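Side-chain contact in BugD (Bordetella pertussis Tohama I, PDB 2F5X), which is a periplasmic solute-binding protein, seen holding aspartic acid in its pocket, and probably serves as the receptor of a tripartite transport system: residues G83-P88 with K294-Q299. Residues are numbered along the deposited sequence; the frame is centred on the assembly and turned at random.
Sequences GFSTAP and KQQVPQ
Ser-85 and Val-297 meet where the short, weakly bonded helical turn that follows strand 76-81 packs on the long C-terminal helix 286-306 of this periplasmic binding protein fold. Their CA atoms lie 4.8 Å apart, a close approach of the two backbones.

The van der Waals contacts centre on Ser-85. CG2 of Val-297 lies against both CB and O of Ser-85, at 3.8 and 3.7 Å, while OG of Ser-85 approaches CB of Gln-296 at 3.5 Å. Val-297 has CG1 anti to its backbone N (chi1 176°), which leaves CG2 beside that N to take the serine; CG1 reaches towards CB of Pro-88, a looser apolar contact at 4.4 Å. Tyr-99, from a loop, also touches the valine.

The polar ends of Ser-85 and Gln-296 bond to partners other than each other. OG of Ser-85, turned between backbone N and carbonyl carbon at chi1 73°, bonds to O of Ala-82; the neighbour it meets on Gln-296 is the carbon CB, which makes that approach van der Waals packing. OE1 of Gln-296 is gripped by two indole N-H groups, from Trp-238 and Trp-300. At the other end of that amide, NE2 of Gln-296 donates almost straight, at 170°, to OE1 of Gln-295, meeting a lone pair in the carbonyl plane. Bonds at both OE1 and NE2 should restrict rotation of the amide.

His-81, a residue of the aspartic acid pocket, is hydrogen-bonded through ND1 to N of Gly-83, linking this turn to the ligand site. Between the segments themselves, one water donates both protons, to O of Ser-85 at 2.6 Å and to O of Val-297 at 2.7 Å.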
ATOM      1  N   GLY A  83      -2.414  -2.240   4.763  1.00  8.10           N
ATOM      2  CA  GLY A  83      -3.521  -3.182   4.619  1.00  8.27           C
ATOM      3  C   GLY A  83      -3.397  -4.363   5.568  1.00  7.94           C
ATOM      4  O   GLY A  83      -4.400  -4.967   5.952  1.00  7.86           O
ATOM      5  N   PHE A  84      -2.157  -4.689   5.947  1.00  8.15           N
ATOM      6  CA  PHE A  84      -1.890  -5.680   6.991  1.00  7.54           C
ATOM      7  C   PHE A  84      -2.684  -5.349   8.247  1.00  7.63           C
ATOM      8  O   PHE A  84      -3.170  -6.249   8.926  1.00  8.11           O
ATOM      9  CB  PHE A  84      -0.387  -5.658   7.317  1.00  7.94           C
ATOM     10  CG  PHE A  84       0.056  -6.683   8.316  1.00  8.67           C
ATOM     11  CD1 PHE A  84       0.628  -7.884   7.889  1.00  7.82           C
ATOM     12  CD2 PHE A  84      -0.026  -6.428   9.686  1.00  8.32           C
ATOM     13  CE1 PHE A  84       1.086  -8.827   8.826  1.00  9.21           C
ATOM     14  CE2 PHE A  84       0.416  -7.365  10.627  1.00  9.07           C
ATOM     15  CZ  PHE A  84       0.972  -8.562  10.200  1.00  8.66           C
ATOM     16  N   SER A  85      -2.810  -4.052   8.538  1.00  7.35           N
ATOM     17  CA  SER A  85      -3.490  -3.567   9.737  1.00  7.99           C
ATOM     18  C   SER A  85      -4.986  -3.292   9.559  1.00  8.36           C
ATOM     19  O   SER A  85      -5.713  -3.208  10.560  1.00  9.11           O
ATOM     20  CB  SER A  85      -2.769  -2.334  10.323  1.00  8.03           C
ATOM     21  OG  SER A  85      -2.978  -1.167   9.544  1.00  8.26           O
ATOM     22  N   THR A  86      -5.458  -3.142   8.318  1.00  8.44           N
ATOM     23  CA  THR A  86      -6.899  -2.940   8.109  1.00  8.38           C
ATOM     24  C   THR A  86      -7.657  -4.259   8.019  1.00  8.59           C
ATOM     25  O   THR A  86      -8.777  -4.361   8.513  1.00  8.46           O
ATOM     26  CB  THR A  86      -7.207  -2.099   6.839  1.00  7.99           C
ATOM     27  OG1 THR A  86      -6.691  -2.770   5.676  1.00  8.83           O
ATOM     28  CG2 THR A  86      -6.499  -0.738   6.887  1.00  8.38           C
ATOM     29  N   ALA A  87      -7.048  -5.257   7.377  1.00  8.96           N
ATOM     30  CA  ALA A  87      -7.726  -6.535   7.131  1.00  9.25           C
ATOM     31  C   ALA A  87      -8.339  -7.194   8.377  1.00 10.00           C
ATOM     32  O   ALA A  87      -9.437  -7.742   8.285  1.00  9.67           O
ATOM     33  CB  ALA A  87      -6.805  -7.518   6.372  1.00  9.26           C
ATOM     34  N   PRO A  88      -7.666  -7.156   9.533  1.00 10.52           N
ATOM     35  CA  PRO A  88      -8.250  -7.738  10.750  1.00 11.08           C
ATOM     36  C   PRO A  88      -9.572  -7.103  11.188  1.00 11.29           C
ATOM     37  O   PRO A  88     -10.301  -7.742  11.954  1.00 12.50           O
ATOM     38  CB  PRO A  88      -7.157  -7.515  11.803  1.00 11.44           C
ATOM     39  CG  PRO A  88      -5.887  -7.456  10.994  1.00 11.68           C
ATOM     40  CD  PRO A  88      -6.295  -6.656   9.778  1.00 10.68           C
ATOM     41  N   LYS A 294       0.584  -2.275  16.322  1.00 11.43           N
ATOM     42  CA  LYS A 294      -0.157  -2.123  17.574  1.00 11.95           C
ATOM     43  C   LYS A 294      -1.025  -0.865  17.578  1.00 11.93           C
ATOM     44  O   LYS A 294      -2.165  -0.901  18.051  1.00 12.06           O
ATOM     45  CB  LYS A 294       0.818  -2.107  18.770  1.00 12.23           C
ATOM     46  CG  LYS A 294       0.147  -1.922  20.133  1.00 15.68           C
ATOM     47  CD  LYS A 294       1.169  -1.791  21.257  1.00 18.56           C
ATOM     48  CE  LYS A 294       0.521  -1.309  22.563  1.00 21.49           C
ATOM     49  NZ  LYS A 294       1.548  -0.840  23.546  1.00 24.04           N
ATOM     50  N   GLN A 295      -0.492   0.232  17.041  1.00 11.54           N
ATOM     51  CA  GLN A 295      -1.224   1.496  16.978  1.00 11.78           C
ATOM     52  C   GLN A 295      -2.262   1.475  15.854  1.00 11.43           C
ATOM     53  O   GLN A 295      -3.376   1.979  16.016  1.00 11.80           O
ATOM     54  CB  GLN A 295      -0.254   2.670  16.779  1.00 12.11           C
ATOM     55  CG  GLN A 295      -0.898   4.057  16.905  1.00 12.76           C
ATOM     56  CD  GLN A 295      -1.644   4.483  15.648  1.00 14.80           C
ATOM     57  OE1 GLN A 295      -1.297   4.069  14.536  1.00 15.57           O
ATOM     58  NE2 GLN A 295      -2.679   5.300  15.823  1.00 15.16           N
ATOM     59  N   GLN A 296      -1.898   0.875  14.726  1.00 11.19           N
ATOM     60  CA  GLN A 296      -2.700   1.001  13.510  1.00 10.99           C
ATOM     61  C   GLN A 296      -3.970   0.162  13.475  1.00 11.53           C
ATOM     62  O   GLN A 296      -5.008   0.628  12.981  1.00 11.44           O
ATOM     63  CB  GLN A 296      -1.847   0.720  12.274  1.00 10.79           C
ATOM     64  CG  GLN A 296      -0.880   1.860  11.947  1.00 11.37           C
ATOM     65  CD  GLN A 296      -1.538   2.943  11.124  1.00 11.54           C
ATOM     66  OE1 GLN A 296      -1.679   2.799   9.914  1.00 12.25           O
ATOM     67  NE2 GLN A 296      -1.936   4.036  11.774  1.00 13.88           N
ATOM     68  N   VAL A 297      -3.900  -1.069  13.982  1.00 11.61           N
ATOM     69  CA  VAL A 297      -5.077  -1.939  13.955  1.00 11.65           C
ATOM     70  C   VAL A 297      -6.284  -1.275  14.653  1.00 11.74           C
ATOM     71  O   VAL A 297      -7.338  -1.140  14.031  1.00 11.23           O
ATOM     72  CB  VAL A 297      -4.788  -3.388  14.458  1.00 11.78           C
ATOM     73  CG1 VAL A 297      -6.075  -4.212  14.489  1.00 11.88           C
ATOM     74  CG2 VAL A 297      -3.757  -4.079  13.550  1.00 11.59           C
ATOM     75  N   PRO A 298      -6.146  -0.821  15.902  1.00 12.11           N
ATOM     76  CA  PRO A 298      -7.276  -0.143  16.559  1.00 12.59           C
ATOM     77  C   PRO A 298      -7.671   1.166  15.867  1.00 12.63           C
ATOM     78  O   PRO A 298      -8.864   1.507  15.858  1.00 13.34           O
ATOM     79  CB  PRO A 298      -6.769   0.123  17.984  1.00 12.89           C
ATOM     80  CG  PRO A 298      -5.572  -0.750  18.152  1.00 13.70           C
ATOM     81  CD  PRO A 298      -4.978  -0.928  16.797  1.00 12.15           C
ATOM     82  N   GLN A 299      -6.709   1.880  15.277  1.00 12.34           N
ATOM     83  CA  GLN A 299      -7.056   3.128  14.595  1.00 12.61           C
ATOM     84  C   GLN A 299      -8.011   2.873  13.428  1.00 12.52           C
ATOM     85  O   GLN A 299      -9.078   3.492  13.332  1.00 12.34           O
ATOM     86  CB  GLN A 299      -5.817   3.867  14.107  1.00 13.11           C
ATOM     87  CG  GLN A 299      -6.137   5.165  13.376  1.00 13.83           C
ATOM     88  CD  GLN A 299      -4.916   5.790  12.747  1.00 16.18           C
ATOM     89  OE1 GLN A 299      -3.986   6.171  13.448  1.00 18.16           O
ATOM     90  NE2 GLN A 299      -4.918   5.906  11.427  1.00 18.77           N
TER
HETATM   91  O   HOH W   1      -7.937  -2.354  11.675  1.00 15.75           O